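Local coordinates for protein flavin-containing monooxygenase (Allium sativum, PDB 6WPU) that uses bound FAD to oxygenate the sulfur of S-allyl-L-cysteine, probably with a reduced nicotinamide nucleotide as reductant, as in other flavin-containing monooxygenases, at residues 97-102 with 342-348; 333-338 with 350-354; 194-200 with 287-291. All blocks are in the same frame, centred on the assembly; numbering follows the deposited sequence.

Interaction 1: residues 97-102 with 342-348; sequences VMGFLD and VPFPLCE. With FAD (flavin-adenine dinucleotide), chain B.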
loop_
_atom_site.group_PDB
_atom_site.type_symbol
_atom_site.label_atom_id
_atom_site.label_comp_id
_atom_site.label_asym_id
_atom_site.label_seq_id
_atom_site.Cartn_x
_atom_site.Cartn_y
_atom_site.Cartn_z
ATOM N N VAL A 97 -5.912 -15.404 0.353
ATOM C CA VAL A 97 -6.410 -14.231 1.072
ATOM C C VAL A 97 -6.368 -12.988 0.191
ATOM O O VAL A 97 -7.240 -12.118 0.298
ATOM C CB VAL A 97 -5.595 -14.050 2.373
ATOM C CG1 VAL A 97 -5.507 -12.586 2.801
ATOM C CG2 VAL A 97 -6.188 -14.870 3.471
ATOM N N MET A 98 -5.383 -12.897 -0.706
ATOM C CA MET A 98 -5.102 -11.662 -1.435
ATOM C C MET A 98 -6.045 -11.379 -2.599
ATOM O O MET A 98 -6.151 -10.219 -3.012
ATOM C CB MET A 98 -3.687 -11.698 -1.995
ATOM C CG MET A 98 -2.603 -11.515 -0.982
ATOM S SD MET A 98 -1.000 -11.678 -1.786
ATOM C CE MET A 98 -1.043 -10.403 -3.040
ATOM N N GLY A 99 -6.690 -12.393 -3.166
ATOM C CA GLY A 99 -7.392 -12.202 -4.426
ATOM C C GLY A 99 -8.656 -11.365 -4.302
ATOM O O GLY A 99 -9.321 -11.332 -3.270
ATOM N N PHE A 100 -8.985 -10.667 -5.387
ATOM C CA PHE A 100 -10.307 -10.063 -5.514
ATOM C C PHE A 100 -11.410 -11.081 -5.228
ATOM O O PHE A 100 -11.277 -12.280 -5.500
ATOM C CB PHE A 100 -10.479 -9.472 -6.909
ATOM C CG PHE A 100 -9.576 -8.292 -7.175
ATOM C CD1 PHE A 100 -9.774 -7.100 -6.510
ATOM C CD2 PHE A 100 -8.545 -8.380 -8.099
ATOM C CE1 PHE A 100 -8.960 -6.020 -6.747
ATOM C CE2 PHE A 100 -7.726 -7.308 -8.349
ATOM C CZ PHE A 100 -7.922 -6.117 -7.668
ATOM N N LEU A 101 -12.512 -10.583 -4.664
ATOM C CA LEU A 101 -13.568 -11.455 -4.153
ATOM C C LEU A 101 -14.191 -12.325 -5.241
ATOM O O LEU A 101 -14.680 -13.425 -4.952
ATOM C CB LEU A 101 -14.645 -10.606 -3.473
ATOM C CG LEU A 101 -14.124 -9.837 -2.257
ATOM C CD1 LEU A 101 -15.177 -8.905 -1.709
ATOM C CD2 LEU A 101 -13.631 -10.811 -1.185
ATOM N N ASP A 102 -14.220 -11.862 -6.485
ATOM C CA ASP A 102 -14.818 -12.670 -7.545
ATOM C C ASP A 102 -13.775 -13.144 -8.550
ATOM O O ASP A 102 -14.110 -13.471 -9.688
ATOM C CB ASP A 102 -15.940 -11.898 -8.245
ATOM C CG ASP A 102 -15.424 -10.694 -9.016
ATOM O OD1 ASP A 102 -14.229 -10.338 -8.862
ATOM O OD2 ASP A 102 -16.208 -10.114 -9.792
ATOM N N VAL A 342 -5.584 -6.195 3.896
ATOM C CA VAL A 342 -5.582 -6.984 2.667
ATOM C C VAL A 342 -6.139 -6.097 1.558
ATOM O O VAL A 342 -7.353 -5.863 1.511
ATOM C CB VAL A 342 -6.406 -8.270 2.834
ATOM C CG1 VAL A 342 -6.294 -9.133 1.591
ATOM C CG2 VAL A 342 -5.939 -9.024 4.075
ATOM N N PRO A 343 -5.307 -5.589 0.644
ATOM C CA PRO A 343 -5.737 -4.466 -0.204
ATOM C C PRO A 343 -6.706 -4.780 -1.341
ATOM O O PRO A 343 -7.585 -3.950 -1.592
ATOM C CB PRO A 343 -4.415 -3.925 -0.765
ATOM C CG PRO A 343 -3.467 -5.073 -0.689
ATOM C CD PRO A 343 -3.864 -5.863 0.523
ATOM N N PHE A 344 -6.558 -5.908 -2.050
ATOM C CA PHE A 344 -7.342 -6.101 -3.272
ATOM C C PHE A 344 -8.837 -6.173 -2.975
ATOM O O PHE A 344 -9.599 -5.409 -3.593
ATOM C CB PHE A 344 -6.873 -7.341 -4.060
ATOM C CG PHE A 344 -5.443 -7.269 -4.591
ATOM C CD1 PHE A 344 -4.691 -6.110 -4.505
ATOM C CD2 PHE A 344 -4.861 -8.390 -5.174
ATOM C CE1 PHE A 344 -3.378 -6.053 -4.988
ATOM C CE2 PHE A 344 -3.545 -8.357 -5.656
ATOM C CZ PHE A 344 -2.800 -7.175 -5.567
ATOM N N PRO A 345 -9.325 -7.016 -2.049
ATOM C CA PRO A 345 -10.772 -7.010 -1.776
ATOM C C PRO A 345 -11.259 -5.711 -1.152
ATOM O O PRO A 345 -12.394 -5.302 -1.423
ATOM C CB PRO A 345 -10.972 -8.211 -0.833
ATOM C CG PRO A 345 -9.644 -8.482 -0.249
ATOM C CD PRO A 345 -8.622 -8.044 -1.255
ATOM N N LEU A 346 -10.439 -5.042 -0.330
ATOM C CA LEU A 346 -10.854 -3.758 0.235
ATOM C C LEU A 346 -11.094 -2.713 -0.863
ATOM O O LEU A 346 -12.107 -2.004 -0.849
ATOM C CB LEU A 346 -9.808 -3.267 1.242
ATOM C CG LEU A 346 -10.186 -1.954 1.938
ATOM C CD1 LEU A 346 -9.822 -1.980 3.417
ATOM C CD2 LEU A 346 -9.554 -0.737 1.234
ATOM N N CYS A 347 -10.154 -2.581 -1.810
ATOM C CA CYS A 347 -10.329 -1.632 -2.905
ATOM C C CYS A 347 -11.521 -2.018 -3.774
ATOM O O CYS A 347 -12.246 -1.149 -4.271
ATOM C CB CYS A 347 -9.055 -1.551 -3.754
ATOM S SG CYS A 347 -7.598 -0.828 -2.897
ATOM N N GLU A 348 -11.731 -3.321 -3.957
ATOM C CA GLU A 348 -12.883 -3.810 -4.705
ATOM C C GLU A 348 -14.177 -3.315 -4.078
ATOM O O GLU A 348 -15.059 -2.780 -4.769
ATOM C CB GLU A 348 -12.839 -5.342 -4.744
ATOM C CG GLU A 348 -13.944 -6.062 -5.546
ATOM C CD GLU A 348 -13.725 -7.591 -5.549
ATOM O OE1 GLU A 348 -12.904 -8.081 -4.725
ATOM O OE2 GLU A 348 -14.354 -8.302 -6.368
HETATM P PA FAD B . -0.006 1.301 -6.543
HETATM O O1A FAD B . 0.393 -0.160 -6.755
HETATM O O2A FAD B . 0.960 2.270 -6.076
HETATM O O5B FAD B . -0.481 1.961 -7.820
HETATM C C5B FAD B . -0.731 3.342 -8.049
HETATM C C4B FAD B . -0.657 3.670 -9.557
HETATM O O4B FAD B . -1.006 4.989 -9.872
HETATM C C3B FAD B . 0.708 3.421 -10.142
HETATM O O3B FAD B . 0.625 2.614 -11.271
HETATM C C2B FAD B . 1.208 4.771 -10.514
HETATM O O2B FAD B . 2.049 4.763 -11.612
HETATM C C1B FAD B . -0.081 5.484 -10.801
HETATM N N9A FAD B . -0.011 6.918 -10.633
HETATM C C8A FAD B . 0.514 7.579 -9.529
HETATM N N7A FAD B . 0.422 8.903 -9.709
HETATM C C5A FAD B . -0.150 9.166 -10.956
HETATM C C6A FAD B . -0.470 10.323 -11.663
HETATM N N6A FAD B . -0.220 11.633 -11.111
HETATM N N1A FAD B . -1.050 10.226 -12.872
HETATM C C2A FAD B . -1.306 9.020 -13.444
HETATM N N3A FAD B . -1.008 7.867 -12.800
HETATM C C4A FAD B . -0.434 7.907 -11.566
HETATM N N1 FAD B . -0.413 -6.315 -0.629
HETATM C C2 FAD B . -0.789 -7.701 -0.735
HETATM O O2 FAD B . -2.070 -8.041 -1.001
HETATM N N3 FAD B . 0.121 -8.698 -0.463
HETATM C C4 FAD B . 1.431 -8.382 -0.166
HETATM O O4 FAD B . 2.354 -9.341 0.091
HETATM C C4X FAD B . 1.916 -6.993 -0.280
HETATM N N5 FAD B . 3.276 -6.717 -0.217
HETATM C C5X FAD B . 3.710 -5.404 -0.369
HETATM C C6 FAD B . 5.082 -5.124 -0.291
HETATM C C7 FAD B . 5.515 -3.813 -0.458
HETATM C C7M FAD B . 6.989 -3.521 -0.362
HETATM C C8 FAD B . 4.601 -2.788 -0.693
HETATM C C8M FAD B . 5.037 -1.368 -0.865
HETATM C C9 FAD B . 3.232 -3.064 -0.766
HETATM C C9A FAD B . 2.787 -4.369 -0.605
HETATM N N10 FAD B . 1.381 -4.655 -0.698
HETATM C C10 FAD B . 0.933 -5.974 -0.544
HETATM C "C1'" FAD B . 0.413 -3.566 -0.900
HETATM C "C2'" FAD B . 0.226 -2.979 -2.284
HETATM O "O2'" FAD B . 0.371 -1.622 -2.202
HETATM C "C3'" FAD B . -1.207 -3.282 -2.658
HETATM O "O3'" FAD B . -1.179 -4.636 -2.896
HETATM C "C4'" FAD B . -1.729 -2.576 -3.905
HETATM O "O4'" FAD B . -0.793 -2.753 -4.903
HETATM C "C5'" FAD B . -2.097 -1.096 -3.753
HETATM O "O5'" FAD B . -2.167 -0.664 -5.081
HETATM P P FAD B . -2.542 0.763 -5.657
HETATM O O1P FAD B . -3.281 0.655 -7.045
HETATM O O2P FAD B . -3.275 1.495 -4.463
HETATM O O3P FAD B . -1.109 1.564 -5.555
HETATM O O HOH W 1 -4.747 -8.184 -1.652
#
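The ring of F100 receives CB of F344 over one face, 3.9 Å from its centroid, while E348 OE1 lies at its edge in the ring plane. The two phenyl planes, 19° apart, are slid so far that the rings barely overlap. The F344 ring has FAD C4' at its edge. The E348 carboxylate stands almost perpendicular to the F100 ring. A chi1 of -177° turns E348 CG away from its own N, and the extended chain reaches back to the loop, where L101 N donates a straight bond (169°) to the syn lone pair of OE1, although its 2.5 Å is unusually short and may partly reflect coordinate error. E348 OE2 comes within 3.2 Å of D102 OD1; R39 forms salt bridges with both acids, which probably offsets their like charges. M98 lays CE 3.3 Å from FAD O2, and FAD N3 gives its SD a weak hydrogen bond of 3.4 Å. One water joins M98 O, F344 N and FAD O2, donating to the two oxygens and accepting from the amide. Together the end of helix 95-98 and the start of helix 343-358 form part of the wall of the FAD pocket beside the flavin's pyrimidine edge.

Interaction 2: residues 333-338 with 350-354; sequences SFVGIP and QSKWI
Q350 reaches from helix 343-358 toward the turn that follows strand 332-334, at one edge of the parallel sheet in the FAD-binding, Rossmann-like part of the fold. The contact belongs to a strand-loop-helix unit, the helix running antiparallel to the strand, with S333 nearest I354 and V335 nearest Q350. Q350 and V335 run alongside but point opposite ways, and V335 CG1 lies 3.6 Å from Q350 OE1. The glutamine has CG anti to its carbonyl carbon (chi1 -74°) and is extended beyond it, which carries the amide past the valine to the backbone of the turn. There G336 N donates to Q350 OE1 at 2.8 Å, in the carbonyl plane, on a lone pair, with an N-H...O angle of 157°. The other end of the amide faces P338, whose ring approaches from the opposite direction and brings CD to 3.7 Å from Q350 NE2. That nitrogen also bonds to Y401 OH, so the buried amide is gripped at both ends, which should limit its rotation.

One helical turn later, I354 crosses V335 obliquely. Its CD1 meets V335 CG2 at 3.6 Å and also approaches S333, with CD1 3.4 Å from OG, an apolar methyl against a hydroxyl oxygen. The valine is therefore shared: one branch lies beside the glutamine amide, the other against the isoleucine methyl. V335 also rests on A33 and T37 of helix 32-43, which joins this packing to the helix after the first strand of the sheet. Within the turn, a water donates to F334 O at 2.8 Å, accepts from I337 N at 3.0 Å, and takes a weak bond from Q350 NE2 at 3.1 Å.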
loop_
_atom_site.group_PDB
_atom_site.type_symbol
_atom_site.label_atom_id
_atom_site.label_comp_id
_atom_site.label_asym_id
_atom_site.label_seq_id
_atom_site.Cartn_x
_atom_site.Cartn_y
_atom_site.Cartn_z
ATOM N N SER A 333 -13.421 11.055 -4.702
ATOM C CA SER A 333 -13.269 9.932 -3.786
ATOM C C SER A 333 -11.863 9.345 -3.912
ATOM O O SER A 333 -11.144 9.591 -4.894
ATOM C CB SER A 333 -14.322 8.860 -4.059
ATOM O OG SER A 333 -14.167 8.346 -5.369
ATOM N N PHE A 334 -11.481 8.560 -2.901
ATOM C CA PHE A 334 -10.158 7.939 -2.827
ATOM C C PHE A 334 -10.310 6.442 -2.611
ATOM O O PHE A 334 -11.047 6.023 -1.712
ATOM C CB PHE A 334 -9.318 8.531 -1.680
ATOM C CG PHE A 334 -8.977 9.985 -1.852
ATOM C CD1 PHE A 334 -9.924 10.964 -1.592
ATOM C CD2 PHE A 334 -7.707 10.369 -2.259
ATOM C CE1 PHE A 334 -9.618 12.313 -1.749
ATOM C CE2 PHE A 334 -7.383 11.718 -2.413
ATOM C CZ PHE A 334 -8.345 12.689 -2.160
ATOM N N VAL A 335 -9.600 5.637 -3.408
ATOM C CA VAL A 335 -9.581 4.186 -3.226
ATOM C C VAL A 335 -8.198 3.771 -2.724
ATOM O O VAL A 335 -7.174 4.181 -3.281
ATOM C CB VAL A 335 -9.952 3.437 -4.520
ATOM C CG1 VAL A 335 -9.780 1.924 -4.336
ATOM C CG2 VAL A 335 -11.398 3.713 -4.895
ATOM N N GLY A 336 -8.170 2.973 -1.660
ATOM C CA GLY A 336 -6.924 2.395 -1.189
ATOM C C GLY A 336 -6.159 3.216 -0.169
ATOM O O GLY A 336 -4.962 2.972 0.020
ATOM N N ILE A 337 -6.808 4.192 0.476
ATOM C CA ILE A 337 -6.161 4.930 1.564
ATOM C C ILE A 337 -5.784 4.031 2.744
ATOM O O ILE A 337 -4.667 4.169 3.261
ATOM C CB ILE A 337 -7.046 6.113 2.003
ATOM C CG1 ILE A 337 -7.205 7.160 0.880
ATOM C CG2 ILE A 337 -6.499 6.750 3.270
ATOM C CD1 ILE A 337 -5.931 7.811 0.460
ATOM N N PRO A 338 -6.654 3.143 3.240
ATOM C CA PRO A 338 -6.330 2.423 4.484
ATOM C C PRO A 338 -5.068 1.580 4.362
ATOM O O PRO A 338 -4.646 1.193 3.273
ATOM C CB PRO A 338 -7.565 1.546 4.717
ATOM C CG PRO A 338 -8.699 2.313 4.027
ATOM C CD PRO A 338 -8.040 2.869 2.799
ATOM N N GLN A 350 -14.571 -0.844 -1.807
ATOM C CA GLN A 350 -14.634 0.612 -1.841
ATOM C C GLN A 350 -15.161 1.112 -3.179
ATOM O O GLN A 350 -15.999 2.015 -3.232
ATOM C CB GLN A 350 -13.260 1.216 -1.579
ATOM C CG GLN A 350 -12.796 1.137 -0.147
ATOM C CD GLN A 350 -11.498 1.886 0.043
ATOM O OE1 GLN A 350 -10.652 1.896 -0.848
ATOM N NE2 GLN A 350 -11.338 2.529 1.197
ATOM N N SER A 351 -14.654 0.561 -4.273
ATOM C CA SER A 351 -15.036 1.110 -5.560
ATOM C C SER A 351 -16.425 0.625 -5.956
ATOM O O SER A 351 -17.147 1.332 -6.662
ATOM C CB SER A 351 -13.982 0.753 -6.608
ATOM O OG SER A 351 -13.796 -0.647 -6.671
ATOM N N LYS A 352 -16.822 -0.551 -5.463
ATOM C CA LYS A 352 -18.199 -1.002 -5.609
ATOM C C LYS A 352 -19.156 -0.036 -4.916
ATOM O O LYS A 352 -20.218 0.301 -5.451
ATOM C CB LYS A 352 -18.330 -2.419 -5.038
ATOM C CG LYS A 352 -19.506 -3.233 -5.547
ATOM C CD LYS A 352 -19.524 -4.625 -4.898
ATOM C CE LYS A 352 -18.349 -5.495 -5.351
ATOM N NZ LYS A 352 -18.504 -5.942 -6.777
ATOM N N TRP A 353 -18.774 0.442 -3.734
ATOM C CA TRP A 353 -19.571 1.427 -3.012
ATOM C C TRP A 353 -19.623 2.749 -3.767
ATOM O O TRP A 353 -20.705 3.331 -3.958
ATOM C CB TRP A 353 -18.971 1.618 -1.621
ATOM C CG TRP A 353 -19.715 2.533 -0.710
ATOM C CD1 TRP A 353 -21.074 2.599 -0.526
ATOM C CD2 TRP A 353 -19.142 3.513 0.159
ATOM N NE1 TRP A 353 -21.379 3.570 0.400
ATOM C CE2 TRP A 353 -20.209 4.140 0.844
ATOM C CE3 TRP A 353 -17.828 3.929 0.423
ATOM C CZ2 TRP A 353 -20.003 5.155 1.780
ATOM C CZ3 TRP A 353 -17.625 4.933 1.357
ATOM C CH2 TRP A 353 -18.711 5.533 2.027
ATOM N N ILE A 354 -18.458 3.232 -4.211
ATOM C CA ILE A 354 -18.394 4.498 -4.936
ATOM C C ILE A 354 -19.284 4.447 -6.175
ATOM O O ILE A 354 -20.058 5.373 -6.438
ATOM C CB ILE A 354 -16.942 4.834 -5.309
ATOM C CG1 ILE A 354 -16.104 5.150 -4.068
ATOM C CG2 ILE A 354 -16.893 6.016 -6.298
ATOM C CD1 ILE A 354 -14.606 5.157 -4.398
HETATM O O HOH W 2 -9.675 4.980 0.450
#

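Interaction 3: residues 194-200 with 287-291; sequences IDVWPGK and VDVIM
Apolar packing between W197 and I290 forms the side-chain part of this contact. I290 CD1 sits 3.5 Å from the centroid of the indole's six-membered ring and just 3° off its normal, a CH-pi contact made squarely over the face, with I290 CG1 3.5 Å from W197 CH2. A trans chi1 (-179°) throws the indole across to the strand. On the opposite face lies G199 N, and K200 O is at the edge in the ring plane. V287 CG1 is 3.9 Å from W197 CZ2, and I194 CD1 meets I290 CD1 at 3.9 Å.

Backbone hydrogen bonds make the second group. K200 N donates to D288 O at 2.9 Å, and I290 N to K200 O at 2.8 Å, so K200 is bonded on both its N-H and its C=O and pairs in parallel with V289. V289 CA adds a CA-H...O contact to the same K200 oxygen. D288 O is used twice, since a water donates to it at 2.9 Å and also accepts from K200 NZ. This parallel pairing of 200-203 with 289-292 starts the edge of the mixed sheet of the second domain, which in relatives binds the nicotinamide nucleotide and probably does so here.

The polar end of W197 is met outside the contact, where NE1 bonds to G275 O. Its N-H paired and one face against I290, the indole is probably well anchored: main-chain bonds from K200 begin the strand pairing, while W197 fastens the preceding loop.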
loop_
_atom_site.group_PDB
_atom_site.type_symbol
_atom_site.label_atom_id
_atom_site.label_comp_id
_atom_site.label_asym_id
_atom_site.label_seq_id
_atom_site.Cartn_x
_atom_site.Cartn_y
_atom_site.Cartn_z
ATOM N N ILE A 194 22.902 11.810 13.593
ATOM C CA ILE A 194 23.067 11.372 12.213
ATOM C C ILE A 194 23.822 12.400 11.374
ATOM O O ILE A 194 24.454 12.037 10.377
ATOM C CB ILE A 194 21.691 11.030 11.598
ATOM C CG1 ILE A 194 21.867 10.205 10.323
ATOM C CG2 ILE A 194 20.876 12.287 11.324
ATOM C CD1 ILE A 194 22.474 8.831 10.568
ATOM N N ASP A 195 23.807 13.674 11.773
ATOM C CA ASP A 195 24.439 14.717 10.971
ATOM C C ASP A 195 25.960 14.612 10.940
ATOM O O ASP A 195 26.581 15.186 10.043
ATOM C CB ASP A 195 24.029 16.098 11.483
ATOM C CG ASP A 195 22.559 16.396 11.238
ATOM O OD1 ASP A 195 22.001 15.909 10.221
ATOM O OD2 ASP A 195 21.961 17.116 12.070
ATOM N N VAL A 196 26.579 13.912 11.891
ATOM C CA VAL A 196 28.021 13.691 11.871
ATOM C C VAL A 196 28.392 12.268 11.474
ATOM O O VAL A 196 29.588 11.935 11.450
ATOM C CB VAL A 196 28.669 14.048 13.223
ATOM C CG1 VAL A 196 28.405 15.502 13.586
ATOM C CG2 VAL A 196 28.188 13.105 14.320
ATOM N N TRP A 197 27.423 11.421 11.166
ATOM C CA TRP A 197 27.754 10.039 10.855
ATOM C C TRP A 197 28.204 9.938 9.400
ATOM O O TRP A 197 27.505 10.426 8.517
ATOM C CB TRP A 197 26.554 9.144 11.122
ATOM C CG TRP A 197 26.807 7.696 10.864
ATOM C CD1 TRP A 197 27.528 6.823 11.646
ATOM C CD2 TRP A 197 26.350 6.952 9.738
ATOM N NE1 TRP A 197 27.531 5.574 11.072
ATOM C CE2 TRP A 197 26.819 5.628 9.896
ATOM C CE3 TRP A 197 25.583 7.274 8.608
ATOM C CZ2 TRP A 197 26.544 4.626 8.968
ATOM C CZ3 TRP A 197 25.299 6.278 7.691
ATOM C CH2 TRP A 197 25.782 4.968 7.874
ATOM N N PRO A 198 29.365 9.341 9.119
ATOM C CA PRO A 198 29.957 9.434 7.772
ATOM C C PRO A 198 29.538 8.388 6.744
ATOM O O PRO A 198 29.978 8.483 5.593
ATOM C CB PRO A 198 31.459 9.301 8.074
ATOM C CG PRO A 198 31.523 8.434 9.297
ATOM C CD PRO A 198 30.324 8.831 10.123
ATOM N N GLY A 199 28.708 7.416 7.086
ATOM C CA GLY A 199 28.446 6.295 6.207
ATOM C C GLY A 199 27.330 6.537 5.202
ATOM O O GLY A 199 26.938 7.670 4.913
ATOM N N LYS A 200 26.829 5.438 4.645
ATOM C CA LYS A 200 25.793 5.485 3.620
ATOM C C LYS A 200 24.412 5.428 4.265
ATOM O O LYS A 200 24.123 4.528 5.059
ATOM C CB LYS A 200 25.940 4.325 2.635
ATOM C CG LYS A 200 27.216 4.315 1.805
ATOM C CD LYS A 200 27.187 3.158 0.817
ATOM C CE LYS A 200 28.533 2.972 0.130
ATOM N NZ LYS A 200 29.517 2.346 1.068
ATOM N N VAL A 287 29.397 0.858 11.429
ATOM C CA VAL A 287 28.331 0.614 10.462
ATOM C C VAL A 287 28.690 1.289 9.147
ATOM O O VAL A 287 29.122 2.447 9.132
ATOM C CB VAL A 287 26.981 1.119 10.991
ATOM C CG1 VAL A 287 25.876 0.942 9.926
ATOM C CG2 VAL A 287 26.639 0.407 12.283
ATOM N N ASP A 288 28.529 0.549 8.051
ATOM C CA ASP A 288 28.699 1.045 6.690
ATOM C C ASP A 288 27.423 1.657 6.123
ATOM O O ASP A 288 27.492 2.673 5.419
ATOM C CB ASP A 288 29.172 -0.100 5.781
ATOM C CG ASP A 288 30.421 -0.800 6.335
ATOM O OD1 ASP A 288 31.485 -0.139 6.390
ATOM O OD2 ASP A 288 30.332 -1.984 6.742
ATOM N N VAL A 289 26.260 1.049 6.391
ATOM C CA VAL A 289 24.988 1.450 5.780
ATOM C C VAL A 289 23.897 1.504 6.847
ATOM O O VAL A 289 23.731 0.556 7.626
ATOM C CB VAL A 289 24.547 0.491 4.654
ATOM C CG1 VAL A 289 23.245 1.026 3.973
ATOM C CG2 VAL A 289 25.639 0.283 3.646
ATOM N N ILE A 290 23.139 2.600 6.865
ATOM C CA ILE A 290 21.901 2.700 7.634
ATOM C C ILE A 290 20.758 2.799 6.639
ATOM O O ILE A 290 20.758 3.683 5.776
ATOM C CB ILE A 290 21.897 3.908 8.581
ATOM C CG1 ILE A 290 23.004 3.777 9.634
ATOM C CG2 ILE A 290 20.536 4.036 9.247
ATOM C CD1 ILE A 290 23.140 4.987 10.508
ATOM N N MET A 291 19.791 1.892 6.744
ATOM C CA MET A 291 18.629 1.892 5.859
ATOM C C MET A 291 17.384 2.205 6.684
ATOM O O MET A 291 17.114 1.525 7.680
ATOM C CB MET A 291 18.478 0.551 5.140
ATOM C CG MET A 291 17.215 0.504 4.241
ATOM S SD MET A 291 16.865 -1.118 3.517
ATOM C CE MET A 291 18.477 -1.631 2.905
HETATM O O HOH W 3 29.844 3.569 4.074
#

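Interactions 1 and 2 are neighbours, their centres about 12 Å apart, and both use helix 343-358: its first two turns meet residues 97-102 beside the flavin, and its next part meets the end of strand 332-334. They touch through C347, which packs on V335 and G336, and their segments alternate along the chain. Interaction 3 lies about 40 Å from each, centre to centre, on the opposite side of the chain's centre, in the mixed sheet that holds strands 200-203 and 289-292. Both its segments fall between the two segments of interaction 1, and it closes before interaction 2 opens. The chain therefore leaves the FAD-binding part, builds the second sheet and returns to complete the flavin pocket.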